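Local coordinates for protein transcriptional regulator (Vibrio vulnificus, PDB 4IVN) that probably represses transcription of the nan genes for sialic acid catabolism by binding DNA, and binds the sugar phosphate ManNAc-6P, at residues 33-36 against 37-41; 55-58 against 59-63. All coordinates share one frame; numbering follows the deposited sequence.

Both contacts are local and belong to the RpiR-type helix-turn-helix domain: contact 1 is the turn by which helix 20-36 ends and the chain runs on to helix 41-48, and contact 2 is the last part of helix 52-61. Their centres lie about 15 Å apart, yet they meet through Ile-41, whose CD1 packs 3.5 Å from CG2 of Val-56; its CG1 is 4.2 Å from CG1 of Val-55. Contact 1 is the one nearer the effector: the side chain of Phe-38 is about 9 Å from a bound ManNAc-6P, and Thr-40 touches Ser-186, which in sequence falls between the pocket residues Ser-184 and Thr-187. Contact 2 lies farther from the chain's centre.

Contact 1 of 2, residues 33-36 against 37-41; sequences AHDV and QFQTI
The side chain of Gln-39 reaches back and crosses that of Asp-35 at about a right angle. Its NE2 gives OD2 of Asp-35 a fairly straight hydrogen bond of 3.1 Å (162°), arriving on the anti side and tilted from the carboxylate plane. A second hydrogen bond joins this amide nitrogen to the hydroxyl of Tyr-28, while OE1 has a weak one from Asn-47, so both ends of a buried amide are satisfied. Two backbone bonds wind up the helix end: Phe-38 N to Asp-35 O (2.9 Å), and Gln-39 N to Val-36 O (2.9 Å), the latter closing a type I beta turn. With CG beside its own backbone N (chi1 -46°), the Phe-38 ring swings back along the helix and turns its edge to the face of His-34 in an offset edge-to-face pair, centroids 5.6 Å apart and planes at 65°. Next comes Thr-40, the N-cap of the following helix; its OG1 is hydrogen-bonded to Asp-43 N and also to His-212 O. The turn thus carries the chain from helix 20-36 to helix 41-48, with Val-36 resting on Tyr-67 of helix 67-78, Ile-41 on helix 52-61, and Phe-38 against Pro-228 in a loop.

Contact 2 of 2, residues 55-58 against 59-63; sequences VVRL and CRDMG
Val-55 O takes a nearly straight hydrogen bond (177°) from Cys-59 N at 3.0 Å, and the thiol of Cys-59 lies close to the same oxygen, SG at 3.3 Å. Val-56 comes next, its carbonyl bonded to Arg-60 N at 2.7 Å. The two side chains run side by side: CG1 of Val-56 sits over the centre of one guanidinium face, 3.5 Å from CZ of Arg-60. The group is also held by its NE, which is hydrogen-bonded to Lys-65 O. Arg-57 O receives Asp-61 N at 2.8 Å. Although Arg-57 and Asp-61 point the same way, their charges do not meet: Arg-57 NE stays 5.8 Å from Asp-61 OD2, and of the Arg-57 side chain it is the aliphatic CG that comes nearest the carboxylate. Leu-58 closes the row, its CD1 packing 4.2 Å from CG of Met-62 as both side chains reach Phe-18. Helix 52-61 then stops in a Schellman motif: Gly-63, the C-prime residue with positive phi (90°), gives its N to Arg-60 O, and Tyr-64 N bonds to Cys-59 O. Val-55, Leu-58, Cys-59 and Met-62 are buried against neighbouring helices and loops, whereas Arg-57, Arg-60 and Asp-61 are exposed; any attraction between Arg-57 and Asp-61 is probably weak, and across the contact the hydrogen bonds are all backbone ones.

Contact 1 of 2, residues 33-36 against 37-41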
loop_
_atom_site.group_PDB
_atom_site.type_symbol
_atom_site.label_atom_id
_atom_site.label_comp_id
_atom_site.label_asym_id
_atom_site.label_seq_id
_atom_site.Cartn_x
_atom_site.Cartn_y
_atom_site.Cartn_z
ATOM N N ALA A 33 16.057 -17.907 -20.122
ATOM C CA ALA A 33 16.014 -16.463 -20.308
ATOM C C ALA A 33 14.757 -15.853 -19.750
ATOM O O ALA A 33 14.808 -14.777 -19.129
ATOM C CB ALA A 33 16.188 -16.073 -21.772
ATOM N N HIS A 34 13.625 -16.517 -19.943
ATOM C CA HIS A 34 12.393 -16.037 -19.334
ATOM C C HIS A 34 12.546 -15.856 -17.836
ATOM O O HIS A 34 12.138 -14.811 -17.269
ATOM C CB HIS A 34 11.162 -16.924 -19.659
ATOM C CG HIS A 34 9.923 -16.547 -18.841
ATOM N ND1 HIS A 34 8.945 -15.758 -19.329
ATOM C CD2 HIS A 34 9.574 -16.827 -17.496
ATOM C CE1 HIS A 34 8.004 -15.570 -18.361
ATOM N NE2 HIS A 34 8.391 -16.242 -17.256
ATOM N N ASP A 35 13.103 -16.853 -17.152
ATOM C CA ASP A 35 13.228 -16.721 -15.685
ATOM C C ASP A 35 14.353 -15.750 -15.199
ATOM O O ASP A 35 14.266 -15.180 -14.111
ATOM C CB ASP A 35 13.400 -18.075 -14.991
ATOM C CG ASP A 35 13.300 -17.957 -13.471
ATOM O OD1 ASP A 35 12.245 -17.505 -12.955
ATOM O OD2 ASP A 35 14.304 -18.252 -12.773
ATOM N N VAL A 36 15.387 -15.569 -16.017
ATOM C CA VAL A 36 16.489 -14.723 -15.665
ATOM C C VAL A 36 15.959 -13.272 -15.430
ATOM O O VAL A 36 16.564 -12.523 -14.645
ATOM C CB VAL A 36 17.669 -14.788 -16.687
ATOM C CG1 VAL A 36 18.738 -13.687 -16.418
ATOM C CG2 VAL A 36 18.353 -16.149 -16.657
ATOM N N GLN A 37 14.894 -12.878 -16.132
ATOM C CA GLN A 37 14.243 -11.528 -15.940
ATOM C C GLN A 37 13.980 -11.246 -14.470
ATOM O O GLN A 37 14.025 -10.089 -13.993
ATOM C CB GLN A 37 12.860 -11.489 -16.614
ATOM C CG GLN A 37 12.799 -11.838 -18.067
ATOM C CD GLN A 37 11.376 -11.725 -18.616
ATOM O OE1 GLN A 37 10.597 -12.682 -18.598
ATOM N NE2 GLN A 37 11.069 -10.575 -19.168
ATOM N N PHE A 38 13.701 -12.314 -13.745
ATOM C CA PHE A 38 13.284 -12.172 -12.344
ATOM C C PHE A 38 14.405 -12.502 -11.367
ATOM O O PHE A 38 14.128 -12.552 -10.178
ATOM C CB PHE A 38 12.005 -12.985 -12.042
ATOM C CG PHE A 38 10.932 -12.815 -13.082
ATOM C CD1 PHE A 38 10.208 -11.629 -13.182
ATOM C CD2 PHE A 38 10.619 -13.864 -13.960
ATOM C CE1 PHE A 38 9.219 -11.458 -14.165
ATOM C CE2 PHE A 38 9.645 -13.705 -14.935
ATOM C CZ PHE A 38 8.952 -12.486 -15.049
ATOM N N GLN A 39 15.666 -12.658 -11.855
ATOM C CA GLN A 39 16.770 -13.023 -10.966
ATOM C C GLN A 39 17.606 -11.790 -10.713
ATOM O O GLN A 39 17.734 -10.964 -11.604
ATOM C CB GLN A 39 17.690 -14.087 -11.629
ATOM C CG GLN A 39 16.999 -15.454 -11.752
ATOM C CD GLN A 39 17.925 -16.571 -12.254
ATOM O OE1 GLN A 39 19.148 -16.496 -12.119
ATOM N NE2 GLN A 39 17.327 -17.616 -12.807
ATOM N N THR A 40 18.187 -11.745 -9.531
ATOM C CA THR A 40 19.149 -10.738 -9.147
ATOM C C THR A 40 20.536 -11.153 -9.599
ATOM O O THR A 40 20.738 -12.295 -10.020
ATOM C CB THR A 40 19.161 -10.521 -7.619
ATOM O OG1 THR A 40 19.692 -11.690 -6.958
ATOM C CG2 THR A 40 17.743 -10.205 -7.150
ATOM N N ILE A 41 21.503 -10.236 -9.524
ATOM C CA ILE A 41 22.871 -10.651 -9.922
ATOM C C ILE A 41 23.286 -11.804 -9.015
ATOM O O ILE A 41 23.982 -12.756 -9.480
ATOM C CB ILE A 41 23.857 -9.474 -9.902
ATOM C CG1 ILE A 41 25.202 -9.911 -10.466
ATOM C CG2 ILE A 41 23.831 -8.770 -8.538
ATOM C CD1 ILE A 41 26.090 -8.706 -10.698
#

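Contact 2 of 2, residues 55-58 against 59-63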
loop_
_atom_site.group_PDB
_atom_site.type_symbol
_atom_site.label_atom_id
_atom_site.label_comp_id
_atom_site.label_asym_id
_atom_site.label_seq_id
_atom_site.Cartn_x
_atom_site.Cartn_y
_atom_site.Cartn_z
ATOM N N VAL A 55 29.568 -12.668 -14.009
ATOM C CA VAL A 55 28.285 -12.296 -14.606
ATOM C C VAL A 55 28.413 -10.879 -15.158
ATOM O O VAL A 55 28.005 -10.620 -16.291
ATOM C CB VAL A 55 27.163 -12.379 -13.531
ATOM C CG1 VAL A 55 25.817 -11.923 -14.068
ATOM C CG2 VAL A 55 27.044 -13.800 -12.990
ATOM N N VAL A 56 29.012 -9.979 -14.350
ATOM C CA VAL A 56 29.201 -8.596 -14.762
ATOM C C VAL A 56 30.063 -8.535 -16.028
ATOM O O VAL A 56 29.723 -7.813 -16.985
ATOM C CB VAL A 56 29.853 -7.724 -13.646
ATOM C CG1 VAL A 56 30.139 -6.352 -14.175
ATOM C CG2 VAL A 56 28.958 -7.582 -12.401
ATOM N N ARG A 57 31.165 -9.304 -16.046
ATOM C CA ARG A 57 32.044 -9.292 -17.191
ATOM C C ARG A 57 31.308 -9.745 -18.436
ATOM O O ARG A 57 31.445 -9.123 -19.492
ATOM C CB ARG A 57 33.343 -10.103 -16.944
ATOM C CG ARG A 57 34.486 -9.726 -17.878
ATOM C CD ARG A 57 35.759 -10.536 -17.598
ATOM N NE ARG A 57 35.572 -11.404 -16.431
ATOM C CZ ARG A 57 35.962 -12.677 -16.348
ATOM N NH1 ARG A 57 36.608 -13.246 -17.368
ATOM N NH2 ARG A 57 35.707 -13.373 -15.234
ATOM N N LEU A 58 30.494 -10.793 -18.340
ATOM C CA LEU A 58 29.654 -11.177 -19.482
ATOM C C LEU A 58 28.790 -9.964 -19.945
ATOM O O LEU A 58 28.810 -9.551 -21.125
ATOM C CB LEU A 58 28.786 -12.404 -19.110
ATOM C CG LEU A 58 27.757 -12.858 -20.144
ATOM C CD1 LEU A 58 28.468 -13.336 -21.384
ATOM C CD2 LEU A 58 26.864 -13.981 -19.680
ATOM N N CYS A 59 28.007 -9.393 -19.002
ATOM C CA CYS A 59 27.217 -8.225 -19.274
ATOM C C CYS A 59 28.023 -7.146 -19.990
ATOM O O CYS A 59 27.588 -6.668 -21.053
ATOM C CB CYS A 59 26.527 -7.687 -17.961
ATOM S SG CYS A 59 25.360 -8.988 -17.449
ATOM N N ARG A 60 29.174 -6.747 -19.452
ATOM C CA ARG A 60 29.888 -5.656 -20.107
ATOM C C ARG A 60 30.516 -6.068 -21.449
ATOM O O ARG A 60 30.537 -5.271 -22.384
ATOM C CB ARG A 60 30.927 -5.053 -19.182
ATOM C CG ARG A 60 30.291 -4.480 -17.948
ATOM C CD ARG A 60 31.313 -3.781 -17.077
ATOM N NE ARG A 60 30.592 -3.229 -15.921
ATOM C CZ ARG A 60 31.091 -3.046 -14.693
ATOM N NH1 ARG A 60 32.337 -3.381 -14.416
ATOM N NH2 ARG A 60 30.321 -2.522 -13.731
ATOM N N ASP A 61 30.934 -7.332 -21.563
ATOM C CA ASP A 61 31.502 -7.826 -22.812
ATOM C C ASP A 61 30.467 -7.699 -23.888
ATOM O O ASP A 61 30.800 -7.576 -25.091
ATOM C CB ASP A 61 31.953 -9.288 -22.707
ATOM C CG ASP A 61 33.289 -9.435 -22.020
ATOM O OD1 ASP A 61 33.888 -8.413 -21.636
ATOM O OD2 ASP A 61 33.737 -10.581 -21.857
ATOM N N MET A 62 29.209 -7.722 -23.476
ATOM C CA MET A 62 28.133 -7.726 -24.459
ATOM C C MET A 62 27.705 -6.325 -24.728
ATOM O O MET A 62 26.749 -6.129 -25.462
ATOM C CB MET A 62 26.950 -8.521 -23.993
ATOM C CG MET A 62 27.336 -9.905 -23.521
ATOM S SD MET A 62 26.043 -10.801 -24.320
ATOM C CE MET A 62 26.740 -10.758 -25.985
ATOM N N GLY A 63 28.429 -5.357 -24.152
ATOM C CA GLY A 63 28.177 -3.956 -24.439
ATOM C C GLY A 63 27.150 -3.314 -23.508
ATOM O O GLY A 63 26.633 -2.259 -23.814
#